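Local coordinates for peptide synthetase, module 7 (Actinoplanes teichomyceticus, PDB 4TX3), which serves as a condensation-type X-domain of a non-ribosomal peptide synthetase that recruits oxygenases such as OxyB for teicoplanin biosynthesis, at residues A44-R50 and A382-E388; R50-A55 and Y162-R166; L56-R61 and P90-T94; R106-R110 and R124-F128; V153-D157 and E298-G302. The contacts are given in a common frame with arbitrary orientation. Residues are numbered along the deposited sequence.

In the fold
Four of the five contacts are partly buried and gather around the five-stranded sheet 96-97, 123-129, 134-142, 40-49, 383-388; contact 5, about 15 Å from the chain centre to its own centre, is the buried one. Contact 1 adds the edge strand by backbone hydrogen bonds. Contacts 2 and 3 share helix 53-66, with centres about 10 Å apart, and combine apolar side chains with polar capture of backbone groups. Contact 4 packs helix 103-112 on strand 123-129, and its Leu107 also touches Ala44 and Glu388 of contact 1. Contacts 2 and 5 use different parts of helix 148-166. Salt bridges cross contacts 1, 4 and 5, and waters bridge contacts 1, 2 and 5, but contact 5 rests mainly on Val153, Phe154 and Ile301.

Contact 1 of 5, residues A44-R50 and A382-E388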
# COMPACT_ATOMS: atom_id res chain seq x y z
N ALA B 44 -1.43 8.80 -18.72
CA ALA B 44 -0.81 8.14 -19.85
C ALA B 44 0.45 7.36 -19.43
O ALA B 44 1.29 7.87 -18.70
CB ALA B 44 -0.47 9.17 -20.92
N LEU B 45 0.58 6.11 -19.88
CA LEU B 45 1.78 5.32 -19.62
C LEU B 45 2.59 5.10 -20.87
O LEU B 45 2.04 4.70 -21.90
CB LEU B 45 1.44 3.96 -19.04
CG LEU B 45 0.64 3.99 -17.76
CD1 LEU B 45 0.52 2.57 -17.26
CD2 LEU B 45 1.30 4.90 -16.74
N ARG B 46 3.90 5.33 -20.79
CA ARG B 46 4.81 4.94 -21.86
C ARG B 46 5.16 3.47 -21.66
O ARG B 46 5.42 3.03 -20.54
CB ARG B 46 6.07 5.80 -21.87
CG ARG B 46 7.01 5.48 -23.03
CD ARG B 46 8.11 6.51 -23.17
NE ARG B 46 7.60 7.79 -23.65
CZ ARG B 46 7.60 8.16 -24.93
NH1 ARG B 46 8.10 7.35 -25.85
NH2 ARG B 46 7.12 9.35 -25.28
N LEU B 47 5.15 2.72 -22.75
CA LEU B 47 5.39 1.28 -22.68
C LEU B 47 6.49 0.90 -23.68
O LEU B 47 6.32 1.03 -24.90
CB LEU B 47 4.09 0.52 -22.97
CG LEU B 47 2.78 0.96 -22.26
CD1 LEU B 47 1.55 0.28 -22.86
CD2 LEU B 47 2.84 0.71 -20.75
N ARG B 48 7.63 0.43 -23.16
CA ARG B 48 8.78 0.07 -24.00
C ARG B 48 9.04 -1.43 -23.96
O ARG B 48 9.31 -1.99 -22.89
CB ARG B 48 10.03 0.82 -23.55
CG ARG B 48 9.84 2.32 -23.46
CD ARG B 48 11.00 2.99 -22.73
NE ARG B 48 10.98 2.74 -21.29
CZ ARG B 48 12.05 2.85 -20.50
NH1 ARG B 48 13.23 3.20 -21.01
NH2 ARG B 48 11.93 2.61 -19.19
N GLY B 49 8.96 -2.08 -25.12
CA GLY B 49 9.09 -3.52 -25.17
C GLY B 49 8.06 -4.13 -26.10
O GLY B 49 7.35 -3.41 -26.80
N ARG B 50 7.98 -5.45 -26.12
CA ARG B 50 7.01 -6.09 -26.99
C ARG B 50 5.64 -6.16 -26.33
O ARG B 50 5.39 -6.94 -25.41
CB ARG B 50 7.50 -7.47 -27.42
CG ARG B 50 8.47 -7.33 -28.58
CD ARG B 50 8.83 -8.65 -29.19
NE ARG B 50 7.77 -9.18 -30.04
CZ ARG B 50 7.57 -8.81 -31.30
NH1 ARG B 50 8.35 -7.88 -31.86
NH2 ARG B 50 6.59 -9.36 -32.01
N ALA B 382 7.20 -8.06 -19.54
CA ALA B 382 8.00 -7.84 -20.75
C ALA B 382 7.98 -6.40 -21.21
O ALA B 382 8.12 -6.14 -22.40
CB ALA B 382 7.54 -8.77 -21.89
N LEU B 383 7.84 -5.47 -20.27
CA LEU B 383 7.72 -4.04 -20.60
C LEU B 383 8.33 -3.14 -19.55
O LEU B 383 8.17 -3.36 -18.35
CB LEU B 383 6.24 -3.66 -20.78
CG LEU B 383 5.49 -4.22 -22.00
CD1 LEU B 383 4.01 -3.98 -21.88
CD2 LEU B 383 6.03 -3.59 -23.27
N ARG B 384 9.04 -2.10 -19.99
CA ARG B 384 9.44 -1.03 -19.10
C ARG B 384 8.34 0.01 -19.17
O ARG B 384 8.03 0.52 -20.25
CB ARG B 384 10.79 -0.43 -19.49
CG ARG B 384 11.99 -1.28 -19.14
CD ARG B 384 13.05 -1.21 -20.25
NE ARG B 384 12.61 -1.97 -21.43
CZ ARG B 384 13.00 -1.73 -22.69
NH1 ARG B 384 13.87 -0.75 -22.96
NH2 ARG B 384 12.53 -2.48 -23.67
N THR B 385 7.75 0.33 -18.02
CA THR B 385 6.63 1.25 -18.01
C THR B 385 6.97 2.52 -17.25
O THR B 385 7.78 2.50 -16.34
CB THR B 385 5.39 0.59 -17.41
OG1 THR B 385 5.59 0.42 -16.00
CG2 THR B 385 5.17 -0.76 -18.04
N SER B 386 6.36 3.64 -17.64
CA SER B 386 6.60 4.90 -16.94
C SER B 386 5.45 5.86 -17.19
O SER B 386 4.69 5.68 -18.13
CB SER B 386 7.92 5.52 -17.39
OG SER B 386 7.90 5.77 -18.78
N VAL B 387 5.33 6.89 -16.35
CA VAL B 387 4.25 7.85 -16.52
C VAL B 387 4.62 8.91 -17.55
O VAL B 387 5.60 9.65 -17.40
CB VAL B 387 3.87 8.55 -15.20
CG1 VAL B 387 2.76 9.56 -15.46
CG2 VAL B 387 3.42 7.53 -14.18
N GLU B 388 3.83 8.97 -18.60
CA GLU B 388 3.98 9.97 -19.63
C GLU B 388 3.28 11.23 -19.16
O GLU B 388 2.09 11.21 -18.84
CB GLU B 388 3.39 9.47 -20.95
CG GLU B 388 3.48 10.46 -22.10
CD GLU B 388 4.83 10.45 -22.79
OE1 GLU B 388 5.06 11.37 -23.62
OE2 GLU B 388 5.65 9.53 -22.53
O HOH W 1 -0.20 11.08 -17.48
O HOH W 2 9.95 -6.93 -24.45
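Residues 44-49 and 383-388 run antiparallel, their axes 4.3 Å apart at closest approach with 144° between the N-to-C directions. Arg46 and Ser386 form a hydrogen-bonded pair (Arg46 N to Ser386 O 2.8 Å, Ser386 N to Arg46 O 3.1 Å). Arg48 and Arg384 form another, with Arg48 N to Arg384 O and Arg384 N to Arg48 O both 2.9 Å. Between them lies the non-hydrogen-bonded pair Leu47 and Thr385. Water 1 joins Ala44 N to Glu388 O, and water 2 joins Arg50 N to Ala382 O.

On the face carrying Arg46 and Glu388, these two form a salt bridge, Arg46 NE donating to Glu388 OE2 at 2.8 Å; the same guanidinium also reaches Glu100 and Glu134. Arg48 and Arg384 lie side by side, and Arg384 hydrogen-bonds Gln138 of the OxyB chain. The other face carries Leu45, whose CD2 lies 4.2 Å from Val387 CG2.

Joining segments over 330 residues apart, this edge-strand addition is consistent with the crossover from C-terminal to N-terminal lobe in condensation-type folds.

Contact 2 of 5, residues R50-A55 and Y162-R166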
# COMPACT_ATOMS: atom_id res chain seq x y z
N ARG B 50 7.98 -5.45 -26.12
CA ARG B 50 7.01 -6.09 -26.99
C ARG B 50 5.64 -6.16 -26.33
O ARG B 50 5.39 -6.94 -25.41
CB ARG B 50 7.50 -7.47 -27.42
CG ARG B 50 8.47 -7.33 -28.58
CD ARG B 50 8.83 -8.65 -29.19
NE ARG B 50 7.77 -9.18 -30.04
CZ ARG B 50 7.57 -8.81 -31.30
NH1 ARG B 50 8.35 -7.88 -31.86
NH2 ARG B 50 6.59 -9.36 -32.01
N LEU B 51 4.75 -5.32 -26.84
CA LEU B 51 3.42 -5.15 -26.34
C LEU B 51 2.45 -6.11 -27.02
O LEU B 51 2.35 -6.16 -28.24
CB LEU B 51 2.99 -3.70 -26.54
CG LEU B 51 1.56 -3.31 -26.20
CD1 LEU B 51 1.30 -3.62 -24.74
CD2 LEU B 51 1.31 -1.82 -26.50
N ASP B 52 1.73 -6.89 -26.23
CA ASP B 52 0.72 -7.76 -26.78
C ASP B 52 -0.57 -6.94 -26.86
O ASP B 52 -1.31 -6.82 -25.87
CB ASP B 52 0.59 -9.02 -25.91
CG ASP B 52 -0.30 -10.10 -26.53
OD1 ASP B 52 -1.24 -9.75 -27.30
OD2 ASP B 52 -0.07 -11.29 -26.21
N VAL B 53 -0.83 -6.36 -28.03
CA VAL B 53 -1.90 -5.38 -28.16
C VAL B 53 -3.28 -6.01 -27.97
O VAL B 53 -4.13 -5.46 -27.27
CB VAL B 53 -1.84 -4.66 -29.54
CG1 VAL B 53 -2.93 -3.62 -29.64
CG2 VAL B 53 -0.48 -3.99 -29.73
N ALA B 54 -3.51 -7.19 -28.55
CA ALA B 54 -4.77 -7.88 -28.31
C ALA B 54 -4.97 -8.19 -26.80
O ALA B 54 -6.09 -8.12 -26.28
CB ALA B 54 -4.84 -9.15 -29.13
N ALA B 55 -3.88 -8.50 -26.11
CA ALA B 55 -3.95 -8.81 -24.69
C ALA B 55 -4.28 -7.57 -23.88
O ALA B 55 -5.07 -7.61 -22.95
CB ALA B 55 -2.65 -9.44 -24.19
N TYR B 162 -3.61 -7.92 -17.75
CA TYR B 162 -2.68 -8.03 -18.88
C TYR B 162 -1.77 -9.24 -18.72
O TYR B 162 -1.51 -9.96 -19.69
CB TYR B 162 -1.84 -6.76 -19.03
CG TYR B 162 -0.84 -6.81 -20.18
CD1 TYR B 162 -1.28 -6.76 -21.50
CD2 TYR B 162 0.53 -6.90 -19.95
CE1 TYR B 162 -0.38 -6.81 -22.56
CE2 TYR B 162 1.44 -6.93 -21.01
CZ TYR B 162 0.98 -6.89 -22.31
OH TYR B 162 1.87 -6.92 -23.38
N GLY B 163 -1.28 -9.47 -17.50
CA GLY B 163 -0.49 -10.64 -17.18
C GLY B 163 -1.14 -11.91 -17.68
O GLY B 163 -0.54 -12.67 -18.44
N ALA B 164 -2.39 -12.14 -17.26
CA ALA B 164 -3.13 -13.36 -17.63
C ALA B 164 -3.43 -13.44 -19.12
O ALA B 164 -3.16 -14.47 -19.75
CB ALA B 164 -4.43 -13.44 -16.83
N ARG B 165 -4.02 -12.38 -19.67
CA ARG B 165 -4.39 -12.35 -21.08
C ARG B 165 -3.17 -12.51 -21.99
O ARG B 165 -3.24 -13.17 -23.03
CB ARG B 165 -5.13 -11.05 -21.41
CG ARG B 165 -6.51 -10.96 -20.83
CD ARG B 165 -7.44 -12.03 -21.41
NE ARG B 165 -8.81 -11.81 -20.98
CZ ARG B 165 -9.83 -12.63 -21.20
NH1 ARG B 165 -9.65 -13.77 -21.86
NH2 ARG B 165 -11.03 -12.31 -20.75
N ARG B 166 -2.05 -11.91 -21.60
CA ARG B 166 -0.82 -12.06 -22.35
C ARG B 166 -0.35 -13.52 -22.35
O ARG B 166 0.27 -13.98 -23.30
CB ARG B 166 0.27 -11.15 -21.79
CG ARG B 166 1.56 -11.21 -22.57
CD ARG B 166 2.63 -10.34 -21.96
NE ARG B 166 3.85 -10.43 -22.75
CZ ARG B 166 4.78 -11.37 -22.58
NH1 ARG B 166 4.62 -12.29 -21.64
NH2 ARG B 166 5.85 -11.40 -23.36
O HOH W 3 4.27 -7.60 -22.75
O HOH W 4 5.06 -9.79 -25.41
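Tyr162, Ala55 and Asp52 bury the most surface here, where the start of helix 53-66 meets the last turn of helix 148-166. Tyr162 gives up 79 Å². With chi1 at 180° its ring reaches across to the loop before the other helix, where Asp52 N donates to Tyr162 OH at 2.9 Å with an N-H...O angle of 170°. Leu51 CD1 lies 3.6 Å from Tyr162 OH, and Leu383 of contact 1 also packs on this tyrosine.

Ala55 buries 69 Å². Its CB points toward helix 148-166, 3.8 Å from Tyr162 CE1 and 3.6 Å from Arg166 N, and its CA is 5.1 Å from Arg165 CA, a spacing that the small methyl group permits. Arg165 sends its charged end away from the contact, to Asp62.

Asp52, with 43 Å², is the N-cap: its OD1 accepts from Ala55 N at 3.2 Å, while its own N is held by the tyrosine.

Two waters complete the joint. Water 3 donates to Arg50 O (3.0 Å) and lies 2.6 Å from Tyr162 OH; water 4 bridges Arg50 O (2.9 Å) and Arg166 NH2 (2.7 Å). The chemistry thus fixes the entry to helix 53-66 twice, by its own aspartate cap and by a hydroxyl of the neighbouring helix, with solvent satisfying the carbonyl in front.

Contact 3 of 5, residues L56-R61 and P90-T94; sequences LEAALR and PVRLT
Residues 56-61 form a continuous piece of helix 53-66, while 90-94 is an irregular strand-like loop: Val91 and Arg92 are extended (phi/psi -127/122° and -123/123°), and Leu93 bends to -122/56°. The nearest CA pairs are Glu57-Leu93 at 5.8 Å and Arg61-Val91 at 5.9 Å, so one helical turn spans two loop residues.

Leu56 (chi1 t, chi2 p) brings CG to 3.9 Å from Leu93 CD2. Glu57 (t, t, chi3 78°) reaches across to the loop, and its OE2 accepts from Leu93 N at 2.8 Å (157°). Leu60 (m, t) points its CA-to-CB bond toward the loop and packs CB 4.1 Å from Val91 CG1 and CD1 3.8 Å from Leu93 CD2. Arg61 (t, t, m) turns back so that NH2 donates to Val91 O at 3.1 Å; the same NH2 makes a salt bridge with Glu57 OE1 at 3.2 Å, its hydrogen bond weak.

Val91 (chi1 t) and Leu93 (t, p) point toward the helix, whereas Arg92 points away. Cys125 of strand 123-129 closes over Leu60 and Leu93. Leu56, Leu60, Val91 and Leu93 thus form the apolar side, while an i to i+4 Glu-Arg pair on the helix satisfies one backbone NH and one carbonyl.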
# COMPACT_ATOMS: atom_id res chain seq x y z
N LEU B 56 -3.65 -6.46 -24.23
CA LEU B 56 -3.94 -5.19 -23.59
C LEU B 56 -5.43 -4.86 -23.78
O LEU B 56 -6.12 -4.48 -22.84
CB LEU B 56 -3.04 -4.10 -24.16
CG LEU B 56 -3.14 -2.71 -23.55
CD1 LEU B 56 -3.01 -2.81 -22.04
CD2 LEU B 56 -2.08 -1.78 -24.14
N GLU B 57 -5.93 -5.07 -24.99
CA GLU B 57 -7.31 -4.78 -25.30
C GLU B 57 -8.27 -5.64 -24.46
O GLU B 57 -9.31 -5.16 -23.99
CB GLU B 57 -7.57 -4.99 -26.80
CG GLU B 57 -8.97 -4.62 -27.26
CD GLU B 57 -9.24 -5.01 -28.71
OE1 GLU B 57 -9.50 -6.21 -28.97
OE2 GLU B 57 -9.21 -4.11 -29.58
N ALA B 58 -7.92 -6.91 -24.28
CA ALA B 58 -8.77 -7.80 -23.49
C ALA B 58 -8.69 -7.41 -22.02
O ALA B 58 -9.67 -7.55 -21.28
CB ALA B 58 -8.34 -9.26 -23.68
N ALA B 59 -7.53 -6.90 -21.62
CA ALA B 59 -7.28 -6.56 -20.24
C ALA B 59 -8.11 -5.34 -19.82
O ALA B 59 -8.77 -5.37 -18.78
CB ALA B 59 -5.81 -6.30 -20.02
N LEU B 60 -8.08 -4.29 -20.65
CA LEU B 60 -8.89 -3.09 -20.44
C LEU B 60 -10.36 -3.46 -20.26
O LEU B 60 -11.03 -3.01 -19.33
CB LEU B 60 -8.72 -2.13 -21.61
CG LEU B 60 -7.35 -1.46 -21.65
CD1 LEU B 60 -7.03 -0.87 -23.05
CD2 LEU B 60 -7.29 -0.39 -20.58
N ARG B 61 -10.84 -4.32 -21.15
CA ARG B 61 -12.17 -4.91 -21.05
C ARG B 61 -12.39 -5.65 -19.71
O ARG B 61 -13.48 -5.56 -19.12
CB ARG B 61 -12.36 -5.87 -22.23
CG ARG B 61 -13.77 -6.11 -22.65
CD ARG B 61 -13.81 -7.05 -23.86
NE ARG B 61 -13.27 -6.42 -25.07
CZ ARG B 61 -12.34 -6.97 -25.85
NH1 ARG B 61 -11.82 -8.17 -25.56
NH2 ARG B 61 -11.93 -6.32 -26.93
N PRO B 90 -17.47 -1.82 -24.15
CA PRO B 90 -16.85 -2.07 -25.45
C PRO B 90 -15.44 -1.52 -25.45
O PRO B 90 -15.26 -0.35 -25.12
CB PRO B 90 -17.74 -1.28 -26.43
CG PRO B 90 -18.92 -0.77 -25.60
CD PRO B 90 -18.46 -0.73 -24.20
N VAL B 91 -14.45 -2.32 -25.79
CA VAL B 91 -13.12 -1.76 -25.98
C VAL B 91 -12.60 -2.16 -27.33
O VAL B 91 -12.51 -3.35 -27.64
CB VAL B 91 -12.12 -2.22 -24.90
CG1 VAL B 91 -10.74 -1.65 -25.19
CG2 VAL B 91 -12.59 -1.81 -23.51
N ARG B 92 -12.27 -1.17 -28.16
CA ARG B 92 -11.53 -1.44 -29.39
C ARG B 92 -10.24 -0.63 -29.40
O ARG B 92 -10.27 0.59 -29.27
CB ARG B 92 -12.38 -1.14 -30.61
CG ARG B 92 -11.80 -1.71 -31.88
CD ARG B 92 -12.80 -1.64 -33.02
NE ARG B 92 -12.47 -2.62 -34.06
CZ ARG B 92 -13.20 -2.81 -35.15
NH1 ARG B 92 -14.30 -2.09 -35.35
NH2 ARG B 92 -12.84 -3.72 -36.04
N LEU B 93 -9.11 -1.31 -29.54
CA LEU B 93 -7.85 -0.64 -29.29
C LEU B 93 -6.91 -0.68 -30.49
O LEU B 93 -5.77 -1.13 -30.39
CB LEU B 93 -7.16 -1.24 -28.06
CG LEU B 93 -6.10 -0.34 -27.43
CD1 LEU B 93 -6.74 0.90 -26.80
CD2 LEU B 93 -5.27 -1.12 -26.42
N THR B 94 -7.39 -0.21 -31.63
CA THR B 94 -6.56 -0.12 -32.81
C THR B 94 -5.53 1.00 -32.61
O THR B 94 -5.88 2.14 -32.34
CB THR B 94 -7.41 0.15 -34.06
OG1 THR B 94 -8.02 1.43 -33.93
CG2 THR B 94 -8.50 -0.89 -34.18

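Contact 4 of 5, residues R106-R110 and R124-F128; sequences RLAER and RCELF
This is helix-on-sheet packing within the beta-alpha-beta unit of strand 96-97, helix 103-112 and strand 123-129. Helix residues 106-110 and extended strand residues 124-128 run nearly antiparallel, 164° between N-to-C directions, with axes 10.2 Å apart at closest approach. The nearest CA pairs are Arg110-Glu126 at 7.8 Å and Arg106-Phe128 at 8.8 Å.

Arg124, Glu126 and Phe128 point toward the helix. The Phe128 ring (chi1 m, chi2 -75°) packs against the helix, CE2 3.7 Å from Leu107 CD2 (Leu107 m, t) and CE1 3.8 Å from Arg106 CB; Arg106 sends its guanidinium to Asp102. Arg110 (t, p, p) folds back over the strand, its NE 3.1 Å from Glu126 OE1 in a salt bridge. Arg124 (t, t, m) packs CD 3.4 Å from Arg110 CD and gives a weak hydrogen bond from NH1 to Arg110 O at 3.0 Å.

Apolar contact at Phe128 thus gives way to charge at Arg110, which Glu126 pairs, while Arg124, its NE 4.4 Å from Arg110 NH1, is held by carbonyls of Arg110 and Gln113 and by a cation-pi contact with Phe115.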
# COMPACT_ATOMS: atom_id res chain seq x y z
N ARG B 106 -1.85 15.08 -29.41
CA ARG B 106 -2.81 13.97 -29.49
C ARG B 106 -3.33 13.54 -28.11
O ARG B 106 -4.53 13.27 -27.95
CB ARG B 106 -2.17 12.79 -30.21
CG ARG B 106 -1.87 13.05 -31.68
CD ARG B 106 -1.41 11.79 -32.37
NE ARG B 106 -2.15 11.58 -33.61
CZ ARG B 106 -1.63 11.71 -34.82
NH1 ARG B 106 -0.35 12.04 -34.95
NH2 ARG B 106 -2.37 11.50 -35.90
N LEU B 107 -2.42 13.46 -27.13
CA LEU B 107 -2.76 13.15 -25.75
C LEU B 107 -3.76 14.15 -25.18
O LEU B 107 -4.74 13.77 -24.53
CB LEU B 107 -1.51 13.12 -24.89
CG LEU B 107 -0.72 11.84 -25.10
CD1 LEU B 107 0.65 11.90 -24.43
CD2 LEU B 107 -1.54 10.68 -24.57
N ALA B 108 -3.51 15.43 -25.46
CA ALA B 108 -4.37 16.51 -24.97
C ALA B 108 -5.77 16.45 -25.58
O ALA B 108 -6.76 16.58 -24.86
CB ALA B 108 -3.73 17.86 -25.26
N GLU B 109 -5.85 16.26 -26.89
CA GLU B 109 -7.15 16.20 -27.56
C GLU B 109 -8.01 15.04 -27.07
O GLU B 109 -9.21 15.20 -26.85
CB GLU B 109 -6.97 16.10 -29.08
CG GLU B 109 -8.24 15.71 -29.81
CD GLU B 109 -7.97 14.88 -31.06
OE1 GLU B 109 -8.21 13.65 -31.03
OE2 GLU B 109 -7.51 15.47 -32.07
N ARG B 110 -7.40 13.87 -26.90
CA ARG B 110 -8.10 12.68 -26.44
C ARG B 110 -8.62 12.86 -24.99
O ARG B 110 -9.75 12.47 -24.66
CB ARG B 110 -7.18 11.46 -26.58
CG ARG B 110 -7.72 10.11 -26.11
CD ARG B 110 -9.04 9.72 -26.76
NE ARG B 110 -9.10 9.94 -28.21
CZ ARG B 110 -10.11 9.54 -28.99
NH1 ARG B 110 -11.15 8.90 -28.46
NH2 ARG B 110 -10.08 9.78 -30.30
N ARG B 124 -12.38 6.01 -21.33
CA ARG B 124 -11.96 6.11 -22.71
C ARG B 124 -10.46 5.85 -22.79
O ARG B 124 -9.68 6.39 -21.99
CB ARG B 124 -12.31 7.50 -23.24
CG ARG B 124 -11.79 7.83 -24.58
CD ARG B 124 -11.83 9.34 -24.77
NE ARG B 124 -13.18 9.87 -24.65
CZ ARG B 124 -13.45 11.03 -24.06
NH1 ARG B 124 -12.45 11.77 -23.56
NH2 ARG B 124 -14.71 11.45 -23.98
N CYS B 125 -10.05 5.01 -23.72
CA CYS B 125 -8.64 4.71 -23.85
C CYS B 125 -8.19 4.83 -25.30
O CYS B 125 -9.01 4.70 -26.22
CB CYS B 125 -8.34 3.31 -23.30
SG CYS B 125 -9.29 1.95 -24.02
N GLU B 126 -6.91 5.12 -25.50
CA GLU B 126 -6.33 5.07 -26.84
C GLU B 126 -4.87 4.60 -26.77
O GLU B 126 -4.16 4.83 -25.79
CB GLU B 126 -6.43 6.44 -27.54
CG GLU B 126 -6.58 6.33 -29.07
CD GLU B 126 -6.83 7.69 -29.77
OE1 GLU B 126 -6.40 8.74 -29.24
OE2 GLU B 126 -7.45 7.71 -30.86
N LEU B 127 -4.43 3.92 -27.82
CA LEU B 127 -3.07 3.44 -27.85
C LEU B 127 -2.33 4.10 -29.01
O LEU B 127 -2.73 3.97 -30.17
CB LEU B 127 -3.04 1.92 -27.96
CG LEU B 127 -1.65 1.28 -27.88
CD1 LEU B 127 -0.99 1.55 -26.53
CD2 LEU B 127 -1.74 -0.22 -28.15
N PHE B 128 -1.26 4.81 -28.67
CA PHE B 128 -0.44 5.49 -29.67
C PHE B 128 0.80 4.65 -29.99
O PHE B 128 1.49 4.19 -29.07
CB PHE B 128 -0.06 6.89 -29.17
CG PHE B 128 -1.24 7.77 -28.95
CD1 PHE B 128 -1.91 8.34 -30.04
CD2 PHE B 128 -1.72 8.01 -27.68
CE1 PHE B 128 -3.02 9.14 -29.85
CE2 PHE B 128 -2.83 8.81 -27.48
CZ PHE B 128 -3.48 9.38 -28.57

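Contact 5 of 5, residues V153-D157 and E298-G302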
# COMPACT_ATOMS: atom_id res chain seq x y z
N VAL B 153 -5.92 2.07 -8.64
CA VAL B 153 -6.61 0.79 -8.64
C VAL B 153 -6.76 0.31 -10.08
O VAL B 153 -6.50 -0.86 -10.38
CB VAL B 153 -8.01 0.89 -7.94
CG1 VAL B 153 -8.80 -0.43 -8.10
CG2 VAL B 153 -7.83 1.23 -6.48
N PHE B 154 -7.13 1.23 -10.96
CA PHE B 154 -7.32 0.90 -12.37
C PHE B 154 -6.07 0.22 -12.95
O PHE B 154 -6.15 -0.86 -13.54
CB PHE B 154 -7.68 2.14 -13.19
CG PHE B 154 -8.00 1.85 -14.63
CD1 PHE B 154 -6.99 1.80 -15.60
CD2 PHE B 154 -9.31 1.62 -15.03
CE1 PHE B 154 -7.29 1.51 -16.92
CE2 PHE B 154 -9.62 1.34 -16.36
CZ PHE B 154 -8.60 1.29 -17.31
N PHE B 155 -4.90 0.82 -12.74
CA PHE B 155 -3.69 0.25 -13.30
C PHE B 155 -3.19 -0.96 -12.53
O PHE B 155 -2.52 -1.81 -13.11
CB PHE B 155 -2.61 1.34 -13.43
CG PHE B 155 -2.93 2.35 -14.48
CD1 PHE B 155 -2.84 2.02 -15.82
CD2 PHE B 155 -3.41 3.61 -14.14
CE1 PHE B 155 -3.19 2.95 -16.80
CE2 PHE B 155 -3.76 4.54 -15.12
CZ PHE B 155 -3.66 4.20 -16.43
N ARG B 156 -3.53 -1.10 -11.25
CA ARG B 156 -3.20 -2.34 -10.56
C ARG B 156 -4.03 -3.45 -11.17
O ARG B 156 -3.55 -4.57 -11.35
CB ARG B 156 -3.41 -2.25 -9.04
CG ARG B 156 -2.14 -1.83 -8.26
CD ARG B 156 -2.46 -1.21 -6.90
NE ARG B 156 -3.65 -1.83 -6.32
CZ ARG B 156 -4.43 -1.25 -5.40
NH1 ARG B 156 -4.14 -0.03 -4.96
NH2 ARG B 156 -5.49 -1.89 -4.93
N ASP B 157 -5.27 -3.14 -11.54
CA ASP B 157 -6.14 -4.18 -12.08
C ASP B 157 -5.87 -4.44 -13.57
O ASP B 157 -6.02 -5.57 -14.04
CB ASP B 157 -7.60 -3.83 -11.84
CG ASP B 157 -8.00 -4.02 -10.37
OD1 ASP B 157 -7.26 -4.71 -9.63
OD2 ASP B 157 -9.06 -3.48 -9.95
N GLU B 298 -11.45 -0.22 -0.31
CA GLU B 298 -10.05 -0.07 -0.70
C GLU B 298 -9.79 -0.54 -2.13
O GLU B 298 -9.19 0.20 -2.90
CB GLU B 298 -9.12 -0.82 0.28
CG GLU B 298 -7.63 -0.61 0.04
CD GLU B 298 -7.04 -1.47 -1.11
OE1 GLU B 298 -7.48 -2.62 -1.32
OE2 GLU B 298 -6.12 -0.98 -1.82
N PRO B 299 -10.24 -1.76 -2.49
CA PRO B 299 -9.92 -2.22 -3.85
C PRO B 299 -10.86 -1.71 -4.97
O PRO B 299 -10.81 -2.22 -6.10
CB PRO B 299 -10.06 -3.74 -3.71
CG PRO B 299 -11.10 -3.91 -2.67
CD PRO B 299 -10.97 -2.78 -1.72
N MET B 300 -11.69 -0.71 -4.68
CA MET B 300 -12.72 -0.28 -5.64
C MET B 300 -12.36 0.98 -6.41
O MET B 300 -11.62 1.83 -5.93
CB MET B 300 -14.04 -0.01 -4.92
CG MET B 300 -14.58 -1.16 -4.12
SD MET B 300 -16.21 -0.83 -3.39
CE MET B 300 -17.21 -0.56 -4.85
N ILE B 301 -12.94 1.09 -7.61
CA ILE B 301 -12.96 2.33 -8.38
C ILE B 301 -14.30 3.05 -8.13
O ILE B 301 -15.36 2.42 -8.08
CB ILE B 301 -12.77 2.05 -9.89
CG1 ILE B 301 -11.32 1.56 -10.15
CG2 ILE B 301 -13.15 3.26 -10.74
CD1 ILE B 301 -11.07 1.07 -11.55
N GLY B 302 -14.26 4.37 -7.96
CA GLY B 302 -15.46 5.14 -7.70
C GLY B 302 -15.15 6.56 -7.29
O GLY B 302 -14.02 6.87 -6.90
O HOH W 5 -8.95 -4.00 -7.34
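Glu298 begins the segment with helix-like angles (phi/psi -52/-50°), and its side chain reaches OE2 to 3.3 Å from Arg156 NH2, a salt bridge whose hydrogen bond is weak. Pro299 contributes its carbonyl: Pro299 O is 3.4 Å from Val153 CG1 and accepts from water 5 at 2.9 Å, which also donates to Asp157 OD2 at 2.7 Å. That aspartate is further held by Arg66, His67 and Arg173. From Met300 the chain is extended; its side chain points away, leaving Met300 O 3.9 Å from Val153 CG2. Ile301 (chi1 m, chi2 t) makes the main apolar contact, CG1 lying 3.8 Å from Val153 CG1 and CD1 3.9 Å from Phe154 CB, at the edge of the Phe154 ring. Gly302 lies beyond reach of 153-157 but hydrogen-bonds Ser150 in the helix's first turn and the backbone of Asp147 just before it.

Helix 148-166 follows the stretch probably corresponding to the HHxxxDG motif, here HRxxxDD; the loop between strands 281-288 and 306-313 passes across it, helix-loop packing within the condensation-type fold.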